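Local coordinates for PatF (Prochloron didemni, PDB 4BG2), which resembles cyanobactin prenyltransferases and probably takes part in patellamide biosynthesis, its own catalytic activity being uncertain, at residues V96-D101 against F178-D183; E226-G231 against Y246-K251. All coordinates share one frame; numbering follows the deposited sequence.

Contact 1 of 2, residues V96-D101 against F178-D183; sequences VRINRD and FELFFD
Ile98 and Val96 pack against Phe182, and this is the tight part of the contact. Ile98 CD1 comes within 3.3 Å of Phe182 CD1, and the two side chains run side by side in the same direction. Val96 CG1 lies 3.9 Å from Phe182 CG. The first torsion of Ile98 (chi1 -66°) puts CG1 anti to the carbonyl carbon, while CG2 is anti to the backbone N. The CG2 branch meets Leu180 CD2 at 3.6 Å, with the two side chains at about a right angle. Ile90 of helix 79-91 and Val134 of strand 133-140 also touch Phe182. An alanine in place of Phe182 would probably leave Ile98 CD1 without its closest partner and open a gap beside Val96 CG1. The backbones meet in a single bridge between Arg97 and Asp183. Arg97 N donates to Phe182 O at 2.8 Å, with an N-H...O angle of 161°. Farther along, a water links the two segments, accepting from Asn99 N at 2.8 Å and donating to Phe181 O at 2.7 Å. The solvent side is looser. The extended side chain of Arg97 leads away from the contact and is poorly ordered. Asn99 OD1 accepts from Asp101 N at 3.0 Å, an Asx turn where helix 101-110 begins. Arg100, by contrast, is held: CB packs against Leu180, and its guanidinium is salt-bridged to Asp91 and Asp88. The chemistry implies a mainly apolar seam between this loop and the end of barrel strand 173-181, with one direct backbone bond and one water to pair polar groups.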
ATOM      1  N   VAL A  96     -15.667 -17.407   0.110  1.00 61.45           N
ATOM      2  CA  VAL A  96     -15.135 -16.064   0.227  1.00 57.21           C
ATOM      3  C   VAL A  96     -16.288 -15.118   0.538  1.00 57.70           C
ATOM      4  O   VAL A  96     -17.340 -15.179  -0.069  1.00 56.96           O
ATOM      5  CB  VAL A  96     -14.389 -15.598  -1.050  1.00 53.96           C
ATOM      6  CG1 VAL A  96     -14.138 -14.102  -1.007  1.00 50.51           C
ATOM      7  CG2 VAL A  96     -13.074 -16.347  -1.202  1.00 52.00           C
ATOM      8  N   ARG A  97     -16.060 -14.247   1.504  1.00 55.50           N
ATOM      9  CA  ARG A  97     -17.047 -13.292   1.910  1.00 56.45           C
ATOM     10  C   ARG A  97     -16.330 -11.949   2.026  1.00 52.84           C
ATOM     11  O   ARG A  97     -15.243 -11.858   2.629  1.00 48.10           O
ATOM     12  CB  ARG A  97     -17.650 -13.728   3.231  1.00 62.59           C
ATOM     13  CG  ARG A  97     -18.734 -12.812   3.730  1.00 68.99           C
ATOM     14  CD  ARG A  97     -19.577 -13.529   4.760  1.00 74.02           C
ATOM     15  NE  ARG A  97     -20.500 -12.631   5.432  1.00 77.98           N
ATOM     16  CZ  ARG A  97     -21.534 -13.052   6.147  1.00 82.31           C
ATOM     17  NH1 ARG A  97     -21.782 -14.352   6.274  1.00 84.90           N
ATOM     18  NH2 ARG A  97     -22.326 -12.167   6.735  1.00 84.70           N
ATOM     19  N   ILE A  98     -16.909 -10.933   1.393  1.00 46.50           N
ATOM     20  CA  ILE A  98     -16.299  -9.632   1.325  1.00 42.07           C
ATOM     21  C   ILE A  98     -17.278  -8.588   1.853  1.00 37.96           C
ATOM     22  O   ILE A  98     -18.361  -8.436   1.316  1.00 34.64           O
ATOM     23  CB  ILE A  98     -15.936  -9.282  -0.142  1.00 43.13           C
ATOM     24  CG1 ILE A  98     -14.849 -10.201  -0.682  1.00 44.12           C
ATOM     25  CG2 ILE A  98     -15.472  -7.846  -0.261  1.00 42.56           C
ATOM     26  CD1 ILE A  98     -13.510 -10.040  -0.010  1.00 43.30           C
ATOM     27  N   ASN A  99     -16.867  -7.843   2.871  1.00 36.47           N
ATOM     28  CA  ASN A  99     -17.633  -6.697   3.323  1.00 36.38           C
ATOM     29  C   ASN A  99     -17.109  -5.458   2.650  1.00 35.29           C
ATOM     30  O   ASN A  99     -16.069  -4.896   3.060  1.00 33.42           O
ATOM     31  CB  ASN A  99     -17.582  -6.542   4.842  1.00 38.35           C
ATOM     32  CG  ASN A  99     -18.514  -5.453   5.348  1.00 39.36           C
ATOM     33  OD1 ASN A  99     -19.002  -4.618   4.591  1.00 38.72           O
ATOM     34  ND2 ASN A  99     -18.762  -5.464   6.634  1.00 41.76           N
ATOM     35  N   ARG A 100     -17.832  -5.015   1.623  1.00 34.38           N
ATOM     36  CA  ARG A 100     -17.410  -3.857   0.856  1.00 35.47           C
ATOM     37  C   ARG A 100     -18.131  -2.558   1.242  1.00 33.70           C
ATOM     38  O   ARG A 100     -17.989  -1.571   0.563  1.00 33.30           O
ATOM     39  CB  ARG A 100     -17.529  -4.130  -0.656  1.00 39.05           C
ATOM     40  CG  ARG A 100     -18.884  -4.567  -1.204  1.00 42.66           C
ATOM     41  CD  ARG A 100     -18.852  -4.564  -2.723  1.00 43.08           C
ATOM     42  NE  ARG A 100     -18.690  -5.909  -3.243  1.00 47.50           N
ATOM     43  CZ  ARG A 100     -18.606  -6.246  -4.531  1.00 48.00           C
ATOM     44  NH1 ARG A 100     -18.641  -5.343  -5.505  1.00 44.89           N
ATOM     45  NH2 ARG A 100     -18.469  -7.530  -4.839  1.00 49.58           N
ATOM     46  N   ASP A 101     -18.846  -2.554   2.358  1.00 35.37           N
ATOM     47  CA  ASP A 101     -19.628  -1.394   2.765  1.00 37.20           C
ATOM     48  C   ASP A 101     -18.787  -0.108   2.841  1.00 34.71           C
ATOM     49  O   ASP A 101     -19.162   0.879   2.227  1.00 33.61           O
ATOM     50  CB  ASP A 101     -20.374  -1.664   4.083  1.00 42.66           C
ATOM     51  CG  ASP A 101     -21.514  -2.682   3.916  1.00 49.81           C
ATOM     52  OD1 ASP A 101     -21.744  -3.159   2.767  1.00 55.61           O
ATOM     53  OD2 ASP A 101     -22.189  -3.012   4.919  1.00 52.69           O
ATOM     54  N   PHE A 178      -8.286   0.591   2.189  1.00 22.83           N
ATOM     55  CA  PHE A 178      -9.427  -0.250   2.520  1.00 23.66           C
ATOM     56  C   PHE A 178      -8.966  -1.671   2.320  1.00 23.51           C
ATOM     57  O   PHE A 178      -8.587  -2.030   1.205  1.00 23.90           O
ATOM     58  CB  PHE A 178     -10.585   0.041   1.564  1.00 23.75           C
ATOM     59  CG  PHE A 178     -11.130   1.423   1.695  1.00 25.05           C
ATOM     60  CD1 PHE A 178     -10.601   2.463   0.933  1.00 25.35           C
ATOM     61  CD2 PHE A 178     -12.179   1.702   2.565  1.00 26.11           C
ATOM     62  CE1 PHE A 178     -11.121   3.730   1.027  1.00 25.63           C
ATOM     63  CE2 PHE A 178     -12.710   2.972   2.656  1.00 26.38           C
ATOM     64  CZ  PHE A 178     -12.174   3.992   1.892  1.00 27.43           C
ATOM     65  N   GLU A 179      -8.940  -2.459   3.392  1.00 23.66           N
ATOM     66  CA  GLU A 179      -8.539  -3.848   3.297  1.00 24.02           C
ATOM     67  C   GLU A 179      -9.745  -4.723   3.524  1.00 24.59           C
ATOM     68  O   GLU A 179     -10.413  -4.605   4.532  1.00 24.99           O
ATOM     69  CB  GLU A 179      -7.420  -4.229   4.285  1.00 25.26           C
ATOM     70  CG  GLU A 179      -6.907  -5.649   4.042  1.00 25.96           C
ATOM     71  CD  GLU A 179      -5.468  -5.886   4.515  1.00 28.28           C
ATOM     72  OE1 GLU A 179      -5.010  -5.150   5.404  1.00 27.82           O
ATOM     73  OE2 GLU A 179      -4.783  -6.774   3.958  1.00 28.08           O
ATOM     74  N   LEU A 180     -10.017  -5.600   2.566  1.00 24.69           N
ATOM     75  CA  LEU A 180     -11.194  -6.451   2.602  1.00 26.07           C
ATOM     76  C   LEU A 180     -10.806  -7.901   2.664  1.00 25.09           C
ATOM     77  O   LEU A 180     -10.460  -8.498   1.651  1.00 24.62           O
ATOM     78  CB  LEU A 180     -12.062  -6.197   1.367  1.00 29.32           C
ATOM     79  CG  LEU A 180     -12.650  -4.780   1.232  1.00 30.81           C
ATOM     80  CD1 LEU A 180     -11.587  -3.761   0.881  1.00 32.25           C
ATOM     81  CD2 LEU A 180     -13.717  -4.759   0.155  1.00 33.50           C
ATOM     82  N   PHE A 181     -10.875  -8.472   3.859  1.00 26.34           N
ATOM     83  CA  PHE A 181     -10.500  -9.846   4.066  1.00 27.87           C
ATOM     84  C   PHE A 181     -11.610 -10.791   3.611  1.00 29.32           C
ATOM     85  O   PHE A 181     -12.808 -10.458   3.664  1.00 29.52           O
ATOM     86  CB  PHE A 181     -10.156 -10.094   5.520  1.00 28.94           C
ATOM     87  CG  PHE A 181      -8.932  -9.364   5.997  1.00 30.44           C
ATOM     88  CD1 PHE A 181      -7.668  -9.913   5.821  1.00 30.29           C
ATOM     89  CD2 PHE A 181      -9.038  -8.153   6.672  1.00 31.08           C
ATOM     90  CE1 PHE A 181      -6.539  -9.275   6.304  1.00 30.30           C
ATOM     91  CE2 PHE A 181      -7.910  -7.509   7.158  1.00 31.19           C
ATOM     92  CZ  PHE A 181      -6.653  -8.069   6.964  1.00 31.50           C
ATOM     93  N   PHE A 182     -11.204 -11.994   3.226  1.00 29.48           N
ATOM     94  CA  PHE A 182     -12.125 -12.958   2.632  1.00 31.19           C
ATOM     95  C   PHE A 182     -12.988 -13.699   3.657  1.00 32.44           C
ATOM     96  O   PHE A 182     -13.867 -14.442   3.277  1.00 31.78           O
ATOM     97  CB  PHE A 182     -11.371 -13.956   1.760  1.00 32.10           C
ATOM     98  CG  PHE A 182     -10.657 -13.335   0.601  1.00 31.26           C
ATOM     99  CD1 PHE A 182     -10.912 -12.035   0.213  1.00 32.03           C
ATOM    100  CD2 PHE A 182      -9.751 -14.063  -0.120  1.00 32.88           C
ATOM    101  CE1 PHE A 182     -10.254 -11.460  -0.851  1.00 31.91           C
ATOM    102  CE2 PHE A 182      -9.107 -13.514  -1.206  1.00 32.96           C
ATOM    103  CZ  PHE A 182      -9.352 -12.204  -1.572  1.00 32.46           C
ATOM    104  N   ASP A 183     -12.767 -13.454   4.944  1.00 32.27           N
ATOM    105  CA  ASP A 183     -13.680 -13.923   5.984  1.00 32.83           C
ATOM    106  C   ASP A 183     -14.723 -12.886   6.395  1.00 33.15           C
ATOM    107  O   ASP A 183     -15.458 -13.099   7.362  1.00 36.80           O
ATOM    108  CB  ASP A 183     -12.892 -14.338   7.227  1.00 34.06           C
ATOM    109  CG  ASP A 183     -12.145 -13.199   7.858  1.00 34.14           C
ATOM    110  OD1 ASP A 183     -12.121 -12.066   7.296  1.00 33.05           O
ATOM    111  OD2 ASP A 183     -11.531 -13.435   8.928  1.00 38.78           O
TER
HETATM  112  O   HOH W   1     -14.225  -8.208   3.792  1.00 23.37           O

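Contact 2 of 2, residues E226-G231 against Y246-K251; sequences EGYLFG and YHSIIK
Tyr228 and Tyr246 cross obliquely from the two arms of the hairpin. One face of the Tyr228 ring takes Tyr246 CB, which lies 3.7 Å above the plane and is offset toward the rim, a CH-pi contact. The hydroxyl of Tyr228 reaches on to the other ring, with OH 3.4 Å from Tyr246 CD1. The first torsion of Tyr228 (chi1 71°) sets CG between the backbone N and the carbonyl carbon; from there the ring lies against Tyr246 CB. Ser248 N sits at the ring edge, in its plane, 3.7 Å from Tyr228 CD2. Beyond the pair, the phenol OH of Tyr246 is hydrogen-bonded to Glu51. These residues lie at one end of the antiparallel hairpin of strands 229-233 and 242-247, part of a ten-stranded antiparallel barrel consistent with the ABBA fold of prenyltransferases. Leu229 and Tyr246 form a hydrogen-bonded pair, with their side chains on the same face of the sheet. Tyr246 N donates to Leu229 O at 3.0 Å, with an N-H...O angle of 162°. The bond from Tyr228 N to Tyr246 O is weak, bent to 131°. Leu229 CB and Tyr246 CB lie 3.9 Å apart. Gly227 fits against both the backbone and His247. Its CA is 3.2 Å from Tyr246 O, a CA-H...O contact. The same CA sits over one face of the His247 imidazole, 3.7 Å from the ring centroid, while Glu226 C approaches that ring obliquely. The His247 ring also meets that of Tyr256.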
ATOM      1  N   GLU A 226      14.963  10.979   6.600  1.00 46.45           N
ATOM      2  CA  GLU A 226      16.052  10.482   5.743  1.00 48.63           C
ATOM      3  C   GLU A 226      15.634   9.972   4.358  1.00 46.97           C
ATOM      4  O   GLU A 226      16.452   9.942   3.439  1.00 46.80           O
ATOM      5  CB  GLU A 226      16.822   9.374   6.466  1.00 50.08           C
ATOM      6  CG  GLU A 226      17.568   9.888   7.687  1.00 52.81           C
ATOM      7  CD  GLU A 226      18.430  11.088   7.361  1.00 55.72           C
ATOM      8  OE1 GLU A 226      19.331  10.961   6.504  1.00 58.53           O
ATOM      9  OE2 GLU A 226      18.189  12.162   7.953  1.00 59.03           O
ATOM     10  N   GLY A 227      14.383   9.542   4.220  1.00 44.67           N
ATOM     11  CA  GLY A 227      13.856   9.134   2.921  1.00 43.60           C
ATOM     12  C   GLY A 227      13.140  10.311   2.298  1.00 43.86           C
ATOM     13  O   GLY A 227      13.150  11.405   2.845  1.00 45.15           O
ATOM     14  N   TYR A 228      12.488  10.096   1.170  1.00 42.14           N
ATOM     15  CA  TYR A 228      11.772  11.192   0.520  1.00 41.77           C
ATOM     16  C   TYR A 228      10.344  11.360   1.061  1.00 38.00           C
ATOM     17  O   TYR A 228       9.718  12.395   0.854  1.00 39.04           O
ATOM     18  CB  TYR A 228      11.764  11.025  -1.001  1.00 41.82           C
ATOM     19  CG  TYR A 228      10.903   9.905  -1.534  1.00 41.25           C
ATOM     20  CD1 TYR A 228       9.541  10.103  -1.813  1.00 41.25           C
ATOM     21  CD2 TYR A 228      11.448   8.655  -1.805  1.00 40.85           C
ATOM     22  CE1 TYR A 228       8.746   9.072  -2.317  1.00 39.29           C
ATOM     23  CE2 TYR A 228      10.661   7.629  -2.321  1.00 40.21           C
ATOM     24  CZ  TYR A 228       9.313   7.849  -2.573  1.00 39.19           C
ATOM     25  OH  TYR A 228       8.526   6.837  -3.079  1.00 40.70           O
ATOM     26  N   LEU A 229       9.834  10.354   1.754  1.00 35.26           N
ATOM     27  CA  LEU A 229       8.473  10.431   2.284  1.00 32.87           C
ATOM     28  C   LEU A 229       8.394   9.632   3.542  1.00 29.62           C
ATOM     29  O   LEU A 229       9.024   8.596   3.670  1.00 29.72           O
ATOM     30  CB  LEU A 229       7.450   9.921   1.236  1.00 33.05           C
ATOM     31  CG  LEU A 229       5.929  10.086   1.468  1.00 34.86           C
ATOM     32  CD1 LEU A 229       5.512  11.528   1.690  1.00 36.09           C
ATOM     33  CD2 LEU A 229       5.140   9.522   0.283  1.00 36.48           C
ATOM     34  N   PHE A 230       7.576  10.098   4.468  1.00 29.06           N
ATOM     35  CA  PHE A 230       7.290   9.382   5.703  1.00 28.54           C
ATOM     36  C   PHE A 230       5.785   9.329   5.831  1.00 27.50           C
ATOM     37  O   PHE A 230       5.098  10.334   5.565  1.00 28.05           O
ATOM     38  CB  PHE A 230       7.892  10.136   6.901  1.00 28.91           C
ATOM     39  CG  PHE A 230       7.429   9.619   8.245  1.00 29.74           C
ATOM     40  CD1 PHE A 230       7.818   8.357   8.691  1.00 29.78           C
ATOM     41  CD2 PHE A 230       6.626  10.388   9.059  1.00 29.89           C
ATOM     42  CE1 PHE A 230       7.393   7.875   9.916  1.00 29.27           C
ATOM     43  CE2 PHE A 230       6.195   9.919  10.276  1.00 29.79           C
ATOM     44  CZ  PHE A 230       6.588   8.655  10.715  1.00 29.05           C
ATOM     45  N   GLY A 231       5.266   8.181   6.225  1.00 27.31           N
ATOM     46  CA  GLY A 231       3.819   8.021   6.415  1.00 26.56           C
ATOM     47  C   GLY A 231       3.506   7.146   7.603  1.00 26.13           C
ATOM     48  O   GLY A 231       4.333   6.378   8.065  1.00 26.65           O
ATOM     49  N   TYR A 246       9.740   5.696   3.056  1.00 29.71           N
ATOM     50  CA  TYR A 246       9.974   5.567   1.611  1.00 31.44           C
ATOM     51  C   TYR A 246      11.359   6.083   1.206  1.00 32.97           C
ATOM     52  O   TYR A 246      11.748   7.178   1.579  1.00 31.95           O
ATOM     53  CB  TYR A 246       8.871   6.283   0.794  1.00 33.40           C
ATOM     54  CG  TYR A 246       7.645   5.384   0.461  1.00 34.70           C
ATOM     55  CD1 TYR A 246       7.641   4.596  -0.709  1.00 38.38           C
ATOM     56  CD2 TYR A 246       6.523   5.320   1.279  1.00 35.31           C
ATOM     57  CE1 TYR A 246       6.562   3.772  -1.042  1.00 37.58           C
ATOM     58  CE2 TYR A 246       5.429   4.490   0.951  1.00 36.08           C
ATOM     59  CZ  TYR A 246       5.465   3.711  -0.208  1.00 37.57           C
ATOM     60  OH  TYR A 246       4.410   2.864  -0.579  1.00 39.90           O
ATOM     61  N   HIS A 247      12.091   5.276   0.443  1.00 34.16           N
ATOM     62  CA  HIS A 247      13.421   5.629  -0.047  1.00 36.93           C
ATOM     63  C   HIS A 247      13.549   5.372  -1.539  1.00 38.90           C
ATOM     64  O   HIS A 247      13.073   4.350  -2.046  1.00 37.82           O
ATOM     65  CB  HIS A 247      14.480   4.807   0.674  1.00 37.14           C
ATOM     66  CG  HIS A 247      14.655   5.191   2.102  1.00 38.19           C
ATOM     67  ND1 HIS A 247      15.614   6.088   2.515  1.00 39.10           N
ATOM     68  CD2 HIS A 247      13.979   4.814   3.213  1.00 37.28           C
ATOM     69  CE1 HIS A 247      15.527   6.239   3.826  1.00 40.62           C
ATOM     70  NE2 HIS A 247      14.541   5.480   4.272  1.00 37.95           N
ATOM     71  N   SER A 248      14.215   6.291  -2.230  1.00 40.18           N
ATOM     72  CA  SER A 248      14.424   6.159  -3.656  1.00 43.36           C
ATOM     73  C   SER A 248      15.800   5.563  -3.964  1.00 46.64           C
ATOM     74  O   SER A 248      16.049   5.179  -5.084  1.00 49.04           O
ATOM     75  CB  SER A 248      14.252   7.514  -4.350  1.00 43.24           C
ATOM     76  OG  SER A 248      15.192   8.436  -3.857  1.00 43.40           O
ATOM     77  N   ILE A 249      16.668   5.470  -2.962  1.00 49.53           N
ATOM     78  CA  ILE A 249      17.970   4.836  -3.116  1.00 53.01           C
ATOM     79  C   ILE A 249      18.038   3.618  -2.202  1.00 52.70           C
ATOM     80  O   ILE A 249      18.164   3.733  -0.981  1.00 52.91           O
ATOM     81  CB  ILE A 249      19.137   5.799  -2.802  1.00 56.67           C
ATOM     82  CG1 ILE A 249      18.836   7.201  -3.358  1.00 58.53           C
ATOM     83  CG2 ILE A 249      20.438   5.255  -3.394  1.00 58.94           C
ATOM     84  CD1 ILE A 249      19.901   8.237  -3.051  1.00 62.07           C
ATOM     85  N   ILE A 250      17.979   2.445  -2.818  1.00 53.21           N
ATOM     86  CA  ILE A 250      17.915   1.182  -2.093  1.00 52.62           C
ATOM     87  C   ILE A 250      19.092   0.984  -1.137  1.00 51.28           C
ATOM     88  O   ILE A 250      18.910   0.502  -0.019  1.00 49.79           O
ATOM     89  CB  ILE A 250      17.820  -0.009  -3.068  1.00 52.65           C
ATOM     90  CG1 ILE A 250      16.520   0.093  -3.866  1.00 51.41           C
ATOM     91  CG2 ILE A 250      17.863  -1.333  -2.304  1.00 52.68           C
ATOM     92  CD1 ILE A 250      16.390  -0.926  -4.976  1.00 52.50           C
ATOM     93  N   LYS A 251      20.279   1.379  -1.572  1.00 55.14           N
ATOM     94  CA  LYS A 251      21.506   1.158  -0.805  1.00 58.24           C
ATOM     95  C   LYS A 251      21.555   1.954   0.498  1.00 58.18           C
ATOM     96  O   LYS A 251      22.356   1.669   1.371  1.00 57.68           O
ATOM     97  CB  LYS A 251      22.731   1.447  -1.679  1.00 63.09           C
ATOM     98  CG  LYS A 251      22.925   0.375  -2.741  1.00 65.12           C
ATOM     99  CD  LYS A 251      23.728   0.811  -3.959  1.00 67.47           C
ATOM    100  CE  LYS A 251      23.422  -0.122  -5.125  1.00 67.72           C
ATOM    101  NZ  LYS A 251      24.322   0.091  -6.287  1.00 71.93           N
TER

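From the N terminus, the chain passes helix 79-91 and enters the loop of contact 1. It then runs through helix 101-110, strands 116-124 and 133-140 and two more helices before strand 173-181 returns to close that contact. The closed loop is long, with 76 residues between the segments. Contact 2 opens later and closes a short hairpin of 14 intervening residues. The two are in series, so neither nests in nor crosses the other. Contact 1 ties an inter-helix loop to one barrel strand, and contact 2 joins two neighbouring strands. Their centres are 31 Å apart on opposite sides of the chain's centre, yet both reach the same barrel sheet.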